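Local coordinates for Iron(III) ABC transporter, periplasmic iron-compound-binding protein (Vibrio cholerae, PDB 3TEF), which probably captures catecholate siderophores carrying ferric iron in the periplasm and delivers them to an ABC transporter for iron uptake, at residues Gln20-Ile25 against Asp31-Phe36; Pro70-Ile75 against Ser97-Thr102; Gln111-Ser116 against Ala143-Ile148. One frame throughout, in Å; residues are numbered along the deposited sequence.

Contact 1: Gln20-Ile25 against Asp31-Phe36; sequences QRVVVI and DAIDSF
I33 of helix 27-35 meets V24 and V22 of strand 22-25 in the first half of a beta-alpha-beta unit, whose second strand is 42-43. The CA atoms of V24 and I33 lie 8.5 Å apart, and the gap is bridged by side chains alone. Traced outward from CB, the I33 side chain spends its reach on one branch: CB, CG1 and CG2 have no strand atom within 4.2 Å, and CD1 alone makes the approach. With chi1 at -76° and chi2 at 170° the chain is extended, carrying CD1 toward the strand. There it meets V24 CG2 at 3.5 Å, tip to tip, and V24 CG1 at 4.2 Å; two residues earlier in the strand, V22 CG1 lies 4.4 Å from the same CD1, at the limit of contact. All three residues are buried, and L124 of helix 113-128 packs on I33 as well, so the I33 side chain sits between the sheet and helix 113-128. On the same helix as I33, D31 turns elsewhere, its carboxylate accepting from the backbone N of K268 and of A269. Its carbonyl takes two bonds, D31 O receiving S35 OG at 2.7 Å and S35 N at 2.9 Å from opposite faces of the carbonyl plane.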
ATOM      1  N   GLN A  20     -22.156 -11.386  -4.986  1.00 30.70           N
ATOM      2  CA  GLN A  20     -22.587 -11.700  -3.629  1.00 31.12           C
ATOM      3  C   GLN A  20     -21.513 -12.403  -2.813  1.00 29.75           C
ATOM      4  O   GLN A  20     -21.424 -12.218  -1.595  1.00 31.49           O
ATOM      5  CB  GLN A  20     -23.870 -12.536  -3.661  1.00 34.56           C
ATOM      6  CG  GLN A  20     -25.063 -11.774  -4.220  1.00 38.38           C
ATOM      7  CD  GLN A  20     -25.297 -10.462  -3.490  1.00 43.93           C
ATOM      8  OE1 GLN A  20     -25.153  -9.377  -4.064  1.00 48.92           O
ATOM      9  NE2 GLN A  20     -25.658 -10.555  -2.216  1.00 44.68           N
ATOM     10  N   ARG A  21     -20.707 -13.210  -3.487  1.00 26.57           N
ATOM     11  CA  ARG A  21     -19.644 -13.970  -2.837  1.00 26.54           C
ATOM     12  C   ARG A  21     -18.290 -13.472  -3.335  1.00 25.70           C
ATOM     13  O   ARG A  21     -17.914 -13.696  -4.486  1.00 26.18           O
ATOM     14  CB  ARG A  21     -19.813 -15.470  -3.109  1.00 29.54           C
ATOM     15  CG  ARG A  21     -21.143 -16.038  -2.603  1.00 32.48           C
ATOM     16  CD  ARG A  21     -21.239 -17.540  -2.839  1.00 27.67           C
ATOM     17  NE  ARG A  21     -20.192 -18.244  -2.108  1.00 31.08           N
ATOM     18  CZ  ARG A  21     -20.230 -18.498  -0.803  1.00 31.83           C
ATOM     19  NH1 ARG A  21     -21.267 -18.097  -0.068  1.00 32.44           N
ATOM     20  NH2 ARG A  21     -19.227 -19.146  -0.231  1.00 32.51           N
ATOM     21  N   VAL A  22     -17.578 -12.766  -2.470  1.00 24.68           N
ATOM     22  CA  VAL A  22     -16.310 -12.151  -2.838  1.00 23.71           C
ATOM     23  C   VAL A  22     -15.184 -12.787  -2.033  1.00 21.89           C
ATOM     24  O   VAL A  22     -15.264 -12.885  -0.809  1.00 22.13           O
ATOM     25  CB  VAL A  22     -16.325 -10.638  -2.549  1.00 23.15           C
ATOM     26  CG1 VAL A  22     -15.008  -9.992  -2.974  1.00 22.61           C
ATOM     27  CG2 VAL A  22     -17.505  -9.989  -3.244  1.00 22.94           C
ATOM     28  N   VAL A  23     -14.138 -13.215  -2.731  1.00 20.70           N
ATOM     29  CA  VAL A  23     -12.933 -13.739  -2.099  1.00 19.38           C
ATOM     30  C   VAL A  23     -11.864 -12.662  -2.255  1.00 20.04           C
ATOM     31  O   VAL A  23     -11.718 -12.081  -3.335  1.00 21.70           O
ATOM     32  CB  VAL A  23     -12.477 -15.037  -2.799  1.00 24.14           C
ATOM     33  CG1 VAL A  23     -11.056 -15.434  -2.380  1.00 24.30           C
ATOM     34  CG2 VAL A  23     -13.458 -16.152  -2.509  1.00 24.07           C
ATOM     35  N   VAL A  24     -11.126 -12.383  -1.185  1.00 18.79           N
ATOM     36  CA  VAL A  24     -10.135 -11.318  -1.229  1.00 18.34           C
ATOM     37  C   VAL A  24      -8.760 -11.821  -0.797  1.00 22.10           C
ATOM     38  O   VAL A  24      -8.601 -12.386   0.298  1.00 21.92           O
ATOM     39  CB  VAL A  24     -10.550 -10.118  -0.333  1.00 19.05           C
ATOM     40  CG1 VAL A  24      -9.550  -8.985  -0.484  1.00 20.28           C
ATOM     41  CG2 VAL A  24     -11.955  -9.642  -0.688  1.00 19.52           C
ATOM     42  N   ILE A  25      -7.767 -11.607  -1.659  1.00 18.41           N
ATOM     43  CA  ILE A  25      -6.381 -11.871  -1.296  1.00 19.04           C
ATOM     44  C   ILE A  25      -5.631 -10.535  -1.277  1.00 19.71           C
ATOM     45  O   ILE A  25      -5.731  -9.752  -2.222  1.00 20.24           O
ATOM     46  CB  ILE A  25      -5.728 -12.826  -2.295  1.00 19.77           C
ATOM     47  CG1 ILE A  25      -6.433 -14.188  -2.210  1.00 21.07           C
ATOM     48  CG2 ILE A  25      -4.252 -12.980  -1.972  1.00 20.42           C
ATOM     49  CD1 ILE A  25      -6.024 -15.161  -3.303  1.00 25.33           C
ATOM     50  N   ASP A  31      -8.789  -4.132   3.110  1.00 16.51           N
ATOM     51  CA  ASP A  31      -9.002  -2.801   3.688  1.00 18.59           C
ATOM     52  C   ASP A  31     -10.056  -2.014   2.903  1.00 22.11           C
ATOM     53  O   ASP A  31     -11.057  -1.575   3.467  1.00 19.45           O
ATOM     54  CB  ASP A  31      -7.650  -2.074   3.728  1.00 19.89           C
ATOM     55  CG  ASP A  31      -7.734  -0.615   4.133  1.00 20.40           C
ATOM     56  OD1 ASP A  31      -8.799   0.051   4.047  1.00 20.62           O
ATOM     57  OD2 ASP A  31      -6.666  -0.112   4.509  1.00 19.27           O
ATOM     58  N   ALA A  32      -9.856  -1.836   1.598  1.00 19.69           N
ATOM     59  CA  ALA A  32     -10.794  -1.000   0.854  1.00 19.72           C
ATOM     60  C   ALA A  32     -12.173  -1.652   0.779  1.00 20.73           C
ATOM     61  O   ALA A  32     -13.203  -0.992   0.943  1.00 24.90           O
ATOM     62  CB  ALA A  32     -10.249  -0.685  -0.550  1.00 20.32           C
ATOM     63  N   ILE A  33     -12.193  -2.962   0.579  1.00 19.17           N
ATOM     64  CA  ILE A  33     -13.456  -3.690   0.470  1.00 21.68           C
ATOM     65  C   ILE A  33     -14.254  -3.614   1.781  1.00 22.72           C
ATOM     66  O   ILE A  33     -15.426  -3.238   1.786  1.00 24.99           O
ATOM     67  CB  ILE A  33     -13.233  -5.140  -0.016  1.00 25.32           C
ATOM     68  CG1 ILE A  33     -12.947  -5.127  -1.527  1.00 27.66           C
ATOM     69  CG2 ILE A  33     -14.437  -6.005   0.297  1.00 28.60           C
ATOM     70  CD1 ILE A  33     -12.465  -6.448  -2.100  1.00 29.00           C
ATOM     71  N   ASP A  34     -13.609  -3.926   2.890  1.00 22.16           N
ATOM     72  CA  ASP A  34     -14.274  -3.797   4.176  1.00 25.46           C
ATOM     73  C   ASP A  34     -14.698  -2.350   4.466  1.00 26.34           C
ATOM     74  O   ASP A  34     -15.801  -2.113   4.949  1.00 25.81           O
ATOM     75  CB  ASP A  34     -13.394  -4.346   5.295  1.00 22.98           C
ATOM     76  CG  ASP A  34     -14.035  -4.189   6.653  1.00 27.14           C
ATOM     77  OD1 ASP A  34     -14.900  -5.016   6.994  1.00 27.26           O
ATOM     78  OD2 ASP A  34     -13.676  -3.230   7.356  1.00 28.40           O
ATOM     79  N   SER A  35     -13.823  -1.392   4.166  1.00 22.61           N
ATOM     80  CA  SER A  35     -14.091   0.021   4.437  1.00 22.13           C
ATOM     81  C   SER A  35     -15.356   0.525   3.741  1.00 25.12           C
ATOM     82  O   SER A  35     -16.080   1.379   4.283  1.00 26.26           O
ATOM     83  CB  SER A  35     -12.898   0.893   4.035  1.00 24.09           C
ATOM     84  OG  SER A  35     -11.767   0.605   4.835  1.00 30.20           O
ATOM     85  N   PHE A  36     -15.611   0.007   2.546  1.00 24.14           N
ATOM     86  CA  PHE A  36     -16.782   0.405   1.766  1.00 27.33           C
ATOM     87  C   PHE A  36     -18.007  -0.465   2.076  1.00 30.92           C
ATOM     88  O   PHE A  36     -19.043  -0.355   1.423  1.00 32.09           O
ATOM     89  CB  PHE A  36     -16.463   0.442   0.259  1.00 29.59           C
ATOM     90  CG  PHE A  36     -15.661   1.650  -0.156  1.00 28.57           C
ATOM     91  CD1 PHE A  36     -16.131   2.931   0.112  1.00 32.62           C
ATOM     92  CD2 PHE A  36     -14.448   1.511  -0.812  1.00 27.07           C
ATOM     93  CE1 PHE A  36     -15.395   4.043  -0.259  1.00 31.17           C
ATOM     94  CE2 PHE A  36     -13.705   2.614  -1.179  1.00 26.92           C
ATOM     95  CZ  PHE A  36     -14.182   3.883  -0.910  1.00 29.46           C
TER

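Contact 2: Pro70-Ile75 against Ser97-Thr102; sequences PDFETI and SKIAPT
The backbones come nearest at I75 and I99, whose CA atoms are 8.0 Å apart, a spacing that leaves the meeting to side chains and one carbonyl. I99 works with both of its branches. Its CG1 is anti to the carbonyl carbon (chi1 -64°), and the extended CD1 beyond it reaches the first turn of helix 72-77, where it lies 3.9 Å from F72 O. The same CD1 meets the F72 ring at its edge, near the ring plane, 4.3 Å from F72 CD1. The CG2 branch faces I75, three residues on from F72 along helix 72-77: I99 CG2 stands 4.3 Å from I75 CG2, so the two gamma methyl groups are in loose van der Waals contact. P70 CB lies over one face of the F72 ring, 4.0 Å above the plane and toward its rim. The two helices involved, 72-77 and 93-99, pack beside the parallel sheet of the N-terminal part of the chain, and 93-99 is the helix of a beta-alpha-beta unit joining strands 82-85 and 102-104. I75 also packs on I83 and I25, and A100 and T102 pack on I83, which places this junction against the sheet. At the start of helix 72-77, D71 is the N-cap: T74 N donates to D71 OD1 over 3.1 Å with an angle of 171° at the hydrogen. The donor sits 68° out of the carboxylate plane, so the oxygen is approached from above. This bond ties the carboxylate to the first turn, which presents F72 and I75 to I99. Past the end of helix 93-99, T102 OG1, at the start of strand 102-104, donates to A100 O two residues back at 2.9 Å, and T102 O is bonded by T13 OG1 and Y93 OH.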
ATOM      1  N   PRO A  70      -2.316 -18.163  -3.525  1.00 26.17           N
ATOM      2  CA  PRO A  70      -3.726 -18.503  -3.331  1.00 24.82           C
ATOM      3  C   PRO A  70      -3.906 -19.994  -3.073  1.00 27.07           C
ATOM      4  O   PRO A  70      -3.149 -20.816  -3.606  1.00 28.81           O
ATOM      5  CB  PRO A  70      -4.368 -18.118  -4.679  1.00 24.34           C
ATOM      6  CG  PRO A  70      -3.416 -17.128  -5.284  1.00 25.88           C
ATOM      7  CD  PRO A  70      -2.063 -17.646  -4.882  1.00 27.63           C
ATOM      8  N   ASP A  71      -4.892 -20.328  -2.252  1.00 24.81           N
ATOM      9  CA  ASP A  71      -5.323 -21.704  -2.057  1.00 30.20           C
ATOM     10  C   ASP A  71      -6.429 -21.964  -3.073  1.00 25.16           C
ATOM     11  O   ASP A  71      -7.606 -21.739  -2.803  1.00 23.55           O
ATOM     12  CB  ASP A  71      -5.841 -21.905  -0.632  1.00 29.60           C
ATOM     13  CG  ASP A  71      -6.271 -23.340  -0.363  1.00 36.10           C
ATOM     14  OD1 ASP A  71      -6.462 -24.110  -1.338  1.00 31.54           O
ATOM     15  OD2 ASP A  71      -6.425 -23.692   0.823  1.00 36.78           O
ATOM     16  N   PHE A  72      -6.041 -22.414  -4.261  1.00 23.89           N
ATOM     17  CA  PHE A  72      -6.989 -22.553  -5.358  1.00 25.76           C
ATOM     18  C   PHE A  72      -8.123 -23.512  -5.012  1.00 26.65           C
ATOM     19  O   PHE A  72      -9.277 -23.269  -5.348  1.00 24.36           O
ATOM     20  CB  PHE A  72      -6.283 -23.004  -6.646  1.00 24.88           C
ATOM     21  CG  PHE A  72      -5.229 -22.041  -7.133  1.00 26.32           C
ATOM     22  CD1 PHE A  72      -5.584 -20.871  -7.775  1.00 25.80           C
ATOM     23  CD2 PHE A  72      -3.881 -22.316  -6.950  1.00 30.84           C
ATOM     24  CE1 PHE A  72      -4.616 -19.990  -8.218  1.00 24.78           C
ATOM     25  CE2 PHE A  72      -2.910 -21.433  -7.385  1.00 27.63           C
ATOM     26  CZ  PHE A  72      -3.283 -20.272  -8.021  1.00 30.55           C
ATOM     27  N   GLU A  73      -7.792 -24.602  -4.332  1.00 26.77           N
ATOM     28  CA  GLU A  73      -8.812 -25.583  -3.994  1.00 28.81           C
ATOM     29  C   GLU A  73      -9.898 -24.977  -3.106  1.00 27.37           C
ATOM     30  O   GLU A  73     -11.088 -25.132  -3.371  1.00 27.37           O
ATOM     31  CB  GLU A  73      -8.181 -26.827  -3.354  1.00 30.51           C
ATOM     32  CG  GLU A  73      -7.129 -27.500  -4.247  1.00 37.65           C
ATOM     33  CD  GLU A  73      -6.454 -28.697  -3.585  1.00 47.81           C
ATOM     34  OE1 GLU A  73      -6.765 -28.996  -2.409  1.00 55.99           O
ATOM     35  OE2 GLU A  73      -5.607 -29.339  -4.245  1.00 57.36           O
ATOM     36  N   THR A  74      -9.494 -24.259  -2.066  1.00 27.33           N
ATOM     37  CA  THR A  74     -10.474 -23.670  -1.163  1.00 29.09           C
ATOM     38  C   THR A  74     -11.267 -22.585  -1.880  1.00 28.58           C
ATOM     39  O   THR A  74     -12.481 -22.492  -1.732  1.00 24.93           O
ATOM     40  CB  THR A  74      -9.807 -23.091   0.095  1.00 31.77           C
ATOM     41  OG1 THR A  74      -9.214 -24.161   0.840  1.00 36.87           O
ATOM     42  CG2 THR A  74     -10.839 -22.381   0.970  1.00 33.08           C
ATOM     43  N   ILE A  75     -10.576 -21.772  -2.672  1.00 25.21           N
ATOM     44  CA  ILE A  75     -11.249 -20.715  -3.414  1.00 24.64           C
ATOM     45  C   ILE A  75     -12.348 -21.296  -4.309  1.00 25.58           C
ATOM     46  O   ILE A  75     -13.467 -20.776  -4.362  1.00 24.51           O
ATOM     47  CB  ILE A  75     -10.238 -19.880  -4.219  1.00 23.47           C
ATOM     48  CG1 ILE A  75      -9.296 -19.163  -3.241  1.00 26.16           C
ATOM     49  CG2 ILE A  75     -10.961 -18.888  -5.137  1.00 24.15           C
ATOM     50  CD1 ILE A  75      -8.194 -18.340  -3.878  1.00 24.11           C
ATOM     51  N   SER A  97      -8.312 -16.486 -12.666  1.00 22.79           N
ATOM     52  CA  SER A  97      -9.296 -15.979 -13.618  1.00 24.12           C
ATOM     53  C   SER A  97     -10.154 -17.113 -14.196  1.00 24.35           C
ATOM     54  O   SER A  97     -11.263 -16.878 -14.676  1.00 27.66           O
ATOM     55  CB  SER A  97      -8.636 -15.149 -14.739  1.00 23.71           C
ATOM     56  OG  SER A  97      -7.779 -15.950 -15.547  1.00 27.25           O
ATOM     57  N   LYS A  98      -9.650 -18.341 -14.124  1.00 23.87           N
ATOM     58  CA  LYS A  98     -10.421 -19.490 -14.584  1.00 27.00           C
ATOM     59  C   LYS A  98     -11.582 -19.784 -13.654  1.00 26.16           C
ATOM     60  O   LYS A  98     -12.635 -20.259 -14.091  1.00 29.02           O
ATOM     61  CB  LYS A  98      -9.534 -20.731 -14.696  1.00 26.32           C
ATOM     62  CG  LYS A  98      -8.543 -20.658 -15.832  1.00 28.14           C
ATOM     63  CD  LYS A  98      -7.834 -21.993 -15.991  1.00 26.83           C
ATOM     64  CE  LYS A  98      -7.063 -22.357 -14.733  1.00 29.28           C
ATOM     65  NZ  LYS A  98      -6.364 -23.668 -14.892  1.00 32.53           N
ATOM     66  N   ILE A  99     -11.384 -19.498 -12.366  1.00 24.21           N
ATOM     67  CA  ILE A  99     -12.330 -19.887 -11.331  1.00 25.89           C
ATOM     68  C   ILE A  99     -13.499 -18.923 -11.264  1.00 27.18           C
ATOM     69  O   ILE A  99     -14.651 -19.340 -11.117  1.00 28.37           O
ATOM     70  CB  ILE A  99     -11.642 -19.953  -9.940  1.00 23.18           C
ATOM     71  CG1 ILE A  99     -10.568 -21.043  -9.933  1.00 25.87           C
ATOM     72  CG2 ILE A  99     -12.665 -20.211  -8.824  1.00 26.78           C
ATOM     73  CD1 ILE A  99      -9.818 -21.144  -8.615  1.00 26.22           C
ATOM     74  N   ALA A 100     -13.195 -17.633 -11.385  1.00 23.48           N
ATOM     75  CA  ALA A 100     -14.221 -16.603 -11.355  1.00 21.62           C
ATOM     76  C   ALA A 100     -13.610 -15.302 -11.820  1.00 21.67           C
ATOM     77  O   ALA A 100     -12.393 -15.154 -11.824  1.00 24.19           O
ATOM     78  CB  ALA A 100     -14.777 -16.458  -9.933  1.00 25.35           C
ATOM     79  N   PRO A 101     -14.451 -14.345 -12.213  1.00 21.42           N
ATOM     80  CA  PRO A 101     -13.916 -13.029 -12.561  1.00 20.68           C
ATOM     81  C   PRO A 101     -13.001 -12.547 -11.450  1.00 22.67           C
ATOM     82  O   PRO A 101     -13.371 -12.572 -10.262  1.00 23.49           O
ATOM     83  CB  PRO A 101     -15.170 -12.162 -12.662  1.00 24.95           C
ATOM     84  CG  PRO A 101     -16.234 -13.140 -13.078  1.00 26.95           C
ATOM     85  CD  PRO A 101     -15.917 -14.391 -12.313  1.00 25.53           C
ATOM     86  N   THR A 102     -11.812 -12.111 -11.845  1.00 22.47           N
ATOM     87  CA  THR A 102     -10.778 -11.696 -10.905  1.00 22.37           C
ATOM     88  C   THR A 102     -10.308 -10.287 -11.266  1.00 23.45           C
ATOM     89  O   THR A 102     -10.161  -9.945 -12.443  1.00 21.37           O
ATOM     90  CB  THR A 102      -9.586 -12.687 -10.945  1.00 22.56           C
ATOM     91  OG1 THR A 102     -10.046 -13.994 -10.570  1.00 22.62           O
ATOM     92  CG2 THR A 102      -8.478 -12.250 -10.006  1.00 21.36           C
TER

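Contact 3: Gln111-Ser116 against Ala143-Ile148; sequences QGYWES and AQFKSI
W114 and F145 lie nearly flat against each other: the five-membered ring of the indole and the phenyl ring form an offset stack, their centroids 4.0 Å apart and their planes at 13°. The closest pair is W114 CD2 with F145 CE2 at 3.5 Å. W114 CG lies 3.6 Å above the centre of the phenyl ring, while F145 CE2 lies over the indole face, toward its rim. A chi1 of 180°, with CG anti to the backbone N, lays the indole over the F145 face. W114 CB, whose bond from CA points toward the other helix, adds a CH-pi contact 3.9 Å from the phenyl centroid and 13° off the normal. Y113 brings its ring edge, with CD2 4.3 Å from F145 CZ, while Y113 OH is hydrogen-bonded to T270 OG1. The indole is pinned at its polar atom, W114 NE1 bonding to D142 OD1, and D142 in turn pairs with K146. W121 meets W114 edge-to-face, and F145 also stacks with F185, extending the aromatic cluster. The stack packs helix 113-128 against the long helix 131-154, consistent with the helix that bridges the two lobes in this family of periplasmic binding proteins.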
ATOM      1  N   GLN A 111       1.933   6.143 -13.075  1.00 33.35           N
ATOM      2  CA  GLN A 111       0.917   7.198 -12.987  1.00 36.56           C
ATOM      3  C   GLN A 111       0.875   7.847 -11.602  1.00 34.31           C
ATOM      4  O   GLN A 111       0.362   8.955 -11.437  1.00 35.26           O
ATOM      5  CB  GLN A 111      -0.465   6.693 -13.412  1.00 37.10           C
ATOM      6  CG  GLN A 111      -0.889   5.400 -12.769  1.00 43.57           C
ATOM      7  CD  GLN A 111      -2.200   4.882 -13.335  1.00 45.57           C
ATOM      8  OE1 GLN A 111      -2.294   3.727 -13.761  1.00 47.96           O
ATOM      9  NE2 GLN A 111      -3.218   5.738 -13.348  1.00 44.93           N
ATOM     10  N   GLY A 112       1.435   7.159 -10.613  1.00 28.09           N
ATOM     11  CA  GLY A 112       1.511   7.700  -9.266  1.00 26.10           C
ATOM     12  C   GLY A 112       0.515   7.047  -8.329  1.00 25.82           C
ATOM     13  O   GLY A 112      -0.587   6.671  -8.731  1.00 21.95           O
ATOM     14  N   TYR A 113       0.907   6.934  -7.064  1.00 24.63           N
ATOM     15  CA  TYR A 113       0.071   6.266  -6.067  1.00 24.75           C
ATOM     16  C   TYR A 113      -1.371   6.789  -5.999  1.00 21.32           C
ATOM     17  O   TYR A 113      -2.326   6.012  -6.080  1.00 22.76           O
ATOM     18  CB  TYR A 113       0.705   6.351  -4.677  1.00 24.12           C
ATOM     19  CG  TYR A 113      -0.177   5.725  -3.622  1.00 22.67           C
ATOM     20  CD1 TYR A 113      -0.155   4.344  -3.406  1.00 21.59           C
ATOM     21  CD2 TYR A 113      -1.044   6.504  -2.854  1.00 22.36           C
ATOM     22  CE1 TYR A 113      -0.967   3.759  -2.457  1.00 21.49           C
ATOM     23  CE2 TYR A 113      -1.864   5.926  -1.892  1.00 21.62           C
ATOM     24  CZ  TYR A 113      -1.818   4.552  -1.705  1.00 20.44           C
ATOM     25  OH  TYR A 113      -2.623   3.950  -0.783  1.00 18.98           O
ATOM     26  N   TRP A 114      -1.543   8.096  -5.838  1.00 22.70           N
ATOM     27  CA  TRP A 114      -2.894   8.614  -5.597  1.00 23.58           C
ATOM     28  C   TRP A 114      -3.805   8.567  -6.829  1.00 24.76           C
ATOM     29  O   TRP A 114      -4.965   8.154  -6.734  1.00 24.45           O
ATOM     30  CB  TRP A 114      -2.865  10.004  -4.931  1.00 24.05           C
ATOM     31  CG  TRP A 114      -4.230  10.604  -4.652  1.00 26.58           C
ATOM     32  CD1 TRP A 114      -4.641  11.877  -4.966  1.00 26.06           C
ATOM     33  CD2 TRP A 114      -5.355   9.968  -4.024  1.00 25.29           C
ATOM     34  NE1 TRP A 114      -5.941  12.063  -4.577  1.00 27.19           N
ATOM     35  CE2 TRP A 114      -6.407  10.908  -3.990  1.00 27.75           C
ATOM     36  CE3 TRP A 114      -5.579   8.691  -3.482  1.00 23.16           C
ATOM     37  CZ2 TRP A 114      -7.660  10.626  -3.434  1.00 25.85           C
ATOM     38  CZ3 TRP A 114      -6.828   8.403  -2.934  1.00 24.44           C
ATOM     39  CH2 TRP A 114      -7.856   9.369  -2.919  1.00 24.49           C
ATOM     40  N   GLU A 115      -3.283   8.949  -7.992  1.00 26.48           N
ATOM     41  CA  GLU A 115      -4.087   8.854  -9.209  1.00 24.79           C
ATOM     42  C   GLU A 115      -4.518   7.411  -9.453  1.00 23.17           C
ATOM     43  O   GLU A 115      -5.674   7.154  -9.773  1.00 23.38           O
ATOM     44  CB  GLU A 115      -3.341   9.409 -10.429  1.00 31.08           C
ATOM     45  CG  GLU A 115      -2.914  10.866 -10.299  1.00 41.26           C
ATOM     46  CD  GLU A 115      -4.064  11.844 -10.460  1.00 48.01           C
ATOM     47  OE1 GLU A 115      -5.234  11.398 -10.439  1.00 49.39           O
ATOM     48  OE2 GLU A 115      -3.795  13.059 -10.615  1.00 50.32           O
ATOM     49  N   SER A 116      -3.603   6.463  -9.275  1.00 20.68           N
ATOM     50  CA  SER A 116      -3.955   5.068  -9.507  1.00 23.97           C
ATOM     51  C   SER A 116      -4.863   4.500  -8.421  1.00 21.64           C
ATOM     52  O   SER A 116      -5.775   3.735  -8.717  1.00 18.88           O
ATOM     53  CB  SER A 116      -2.712   4.183  -9.727  1.00 24.72           C
ATOM     54  OG  SER A 116      -1.900   4.128  -8.572  1.00 23.29           O
ATOM     55  N   ALA A 143      -8.379  16.263  -0.922  1.00 29.73           N
ATOM     56  CA  ALA A 143      -8.093  17.574  -0.351  1.00 29.81           C
ATOM     57  C   ALA A 143      -6.876  17.516   0.562  1.00 31.86           C
ATOM     58  O   ALA A 143      -6.080  18.458   0.614  1.00 32.31           O
ATOM     59  CB  ALA A 143      -9.309  18.122   0.397  1.00 30.64           C
ATOM     60  N   GLN A 144      -6.745  16.399   1.270  1.00 27.91           N
ATOM     61  CA  GLN A 144      -5.623  16.150   2.168  1.00 33.75           C
ATOM     62  C   GLN A 144      -4.303  16.027   1.399  1.00 31.16           C
ATOM     63  O   GLN A 144      -3.297  16.636   1.777  1.00 31.33           O
ATOM     64  CB  GLN A 144      -5.889  14.897   3.010  1.00 31.93           C
ATOM     65  CG  GLN A 144      -7.046  15.037   4.014  1.00 35.60           C
ATOM     66  CD  GLN A 144      -7.463  13.714   4.647  1.00 41.10           C
ATOM     67  OE1 GLN A 144      -7.528  12.679   3.980  1.00 43.82           O
ATOM     68  NE2 GLN A 144      -7.741  13.743   5.950  1.00 44.64           N
ATOM     69  N   PHE A 145      -4.311  15.236   0.329  1.00 29.16           N
ATOM     70  CA  PHE A 145      -3.162  15.151  -0.564  1.00 29.62           C
ATOM     71  C   PHE A 145      -2.768  16.527  -1.078  1.00 32.34           C
ATOM     72  O   PHE A 145      -1.593  16.891  -1.065  1.00 29.34           O
ATOM     73  CB  PHE A 145      -3.456  14.244  -1.758  1.00 30.38           C
ATOM     74  CG  PHE A 145      -3.144  12.786  -1.511  1.00 27.12           C
ATOM     75  CD1 PHE A 145      -1.844  12.311  -1.628  1.00 25.94           C
ATOM     76  CD2 PHE A 145      -4.150  11.898  -1.172  1.00 25.19           C
ATOM     77  CE1 PHE A 145      -1.553  10.964  -1.401  1.00 27.36           C
ATOM     78  CE2 PHE A 145      -3.871  10.558  -0.947  1.00 26.39           C
ATOM     79  CZ  PHE A 145      -2.572  10.089  -1.057  1.00 20.13           C
ATOM     80  N   LYS A 146      -3.757  17.280  -1.551  1.00 31.31           N
ATOM     81  CA  LYS A 146      -3.487  18.567  -2.181  1.00 33.38           C
ATOM     82  C   LYS A 146      -2.853  19.534  -1.186  1.00 34.85           C
ATOM     83  O   LYS A 146      -1.923  20.273  -1.527  1.00 37.62           O
ATOM     84  CB  LYS A 146      -4.773  19.164  -2.759  1.00 35.48           C
ATOM     85  CG  LYS A 146      -5.388  18.359  -3.895  1.00 39.25           C
ATOM     86  CD  LYS A 146      -4.484  18.317  -5.114  1.00 43.71           C
ATOM     87  CE  LYS A 146      -5.084  17.463  -6.242  1.00 47.23           C
ATOM     88  NZ  LYS A 146      -6.433  17.937  -6.682  1.00 46.12           N
ATOM     89  N   SER A 147      -3.356  19.525   0.043  1.00 32.56           N
ATOM     90  CA  SER A 147      -2.849  20.426   1.071  1.00 37.66           C
ATOM     91  C   SER A 147      -1.396  20.105   1.433  1.00 39.74           C
ATOM     92  O   SER A 147      -0.557  21.002   1.518  1.00 39.23           O
ATOM     93  CB  SER A 147      -3.740  20.390   2.314  1.00 36.98           C
ATOM     94  OG  SER A 147      -3.709  19.111   2.922  1.00 46.65           O
ATOM     95  N   ILE A 148      -1.096  18.822   1.624  1.00 33.60           N
ATOM     96  CA  ILE A 148       0.267  18.403   1.937  1.00 34.96           C
ATOM     97  C   ILE A 148       1.234  18.767   0.822  1.00 33.01           C
ATOM     98  O   ILE A 148       2.329  19.273   1.073  1.00 40.10           O
ATOM     99  CB  ILE A 148       0.350  16.878   2.152  1.00 35.08           C
ATOM    100  CG1 ILE A 148      -0.444  16.476   3.393  1.00 33.90           C
ATOM    101  CG2 ILE A 148       1.806  16.444   2.245  1.00 32.59           C
ATOM    102  CD1 ILE A 148      -0.781  14.997   3.451  1.00 35.57           C
TER

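Overall arrangement
The contacts follow one another along the chain in numerical order. Contacts 1 and 2 share the parallel sheet of the first lobe and lie about 15 Å apart between centres. They work from opposite faces of strand 22-25: V22 and V24 receive helix 27-35, whereas V23 and I25 pack on the 70-75 segment, with I25 CD1 3.7 Å from P70 CB. Contact 3 stands apart, about 23 Å from contact 1 and 33 Å from contact 2 between centres, the latter across the chain's centre. Helix 113-128 links the groups, since its F128 packs on V22. The layered sheet is thus connected to helix 131-154, which probably spans to the second lobe.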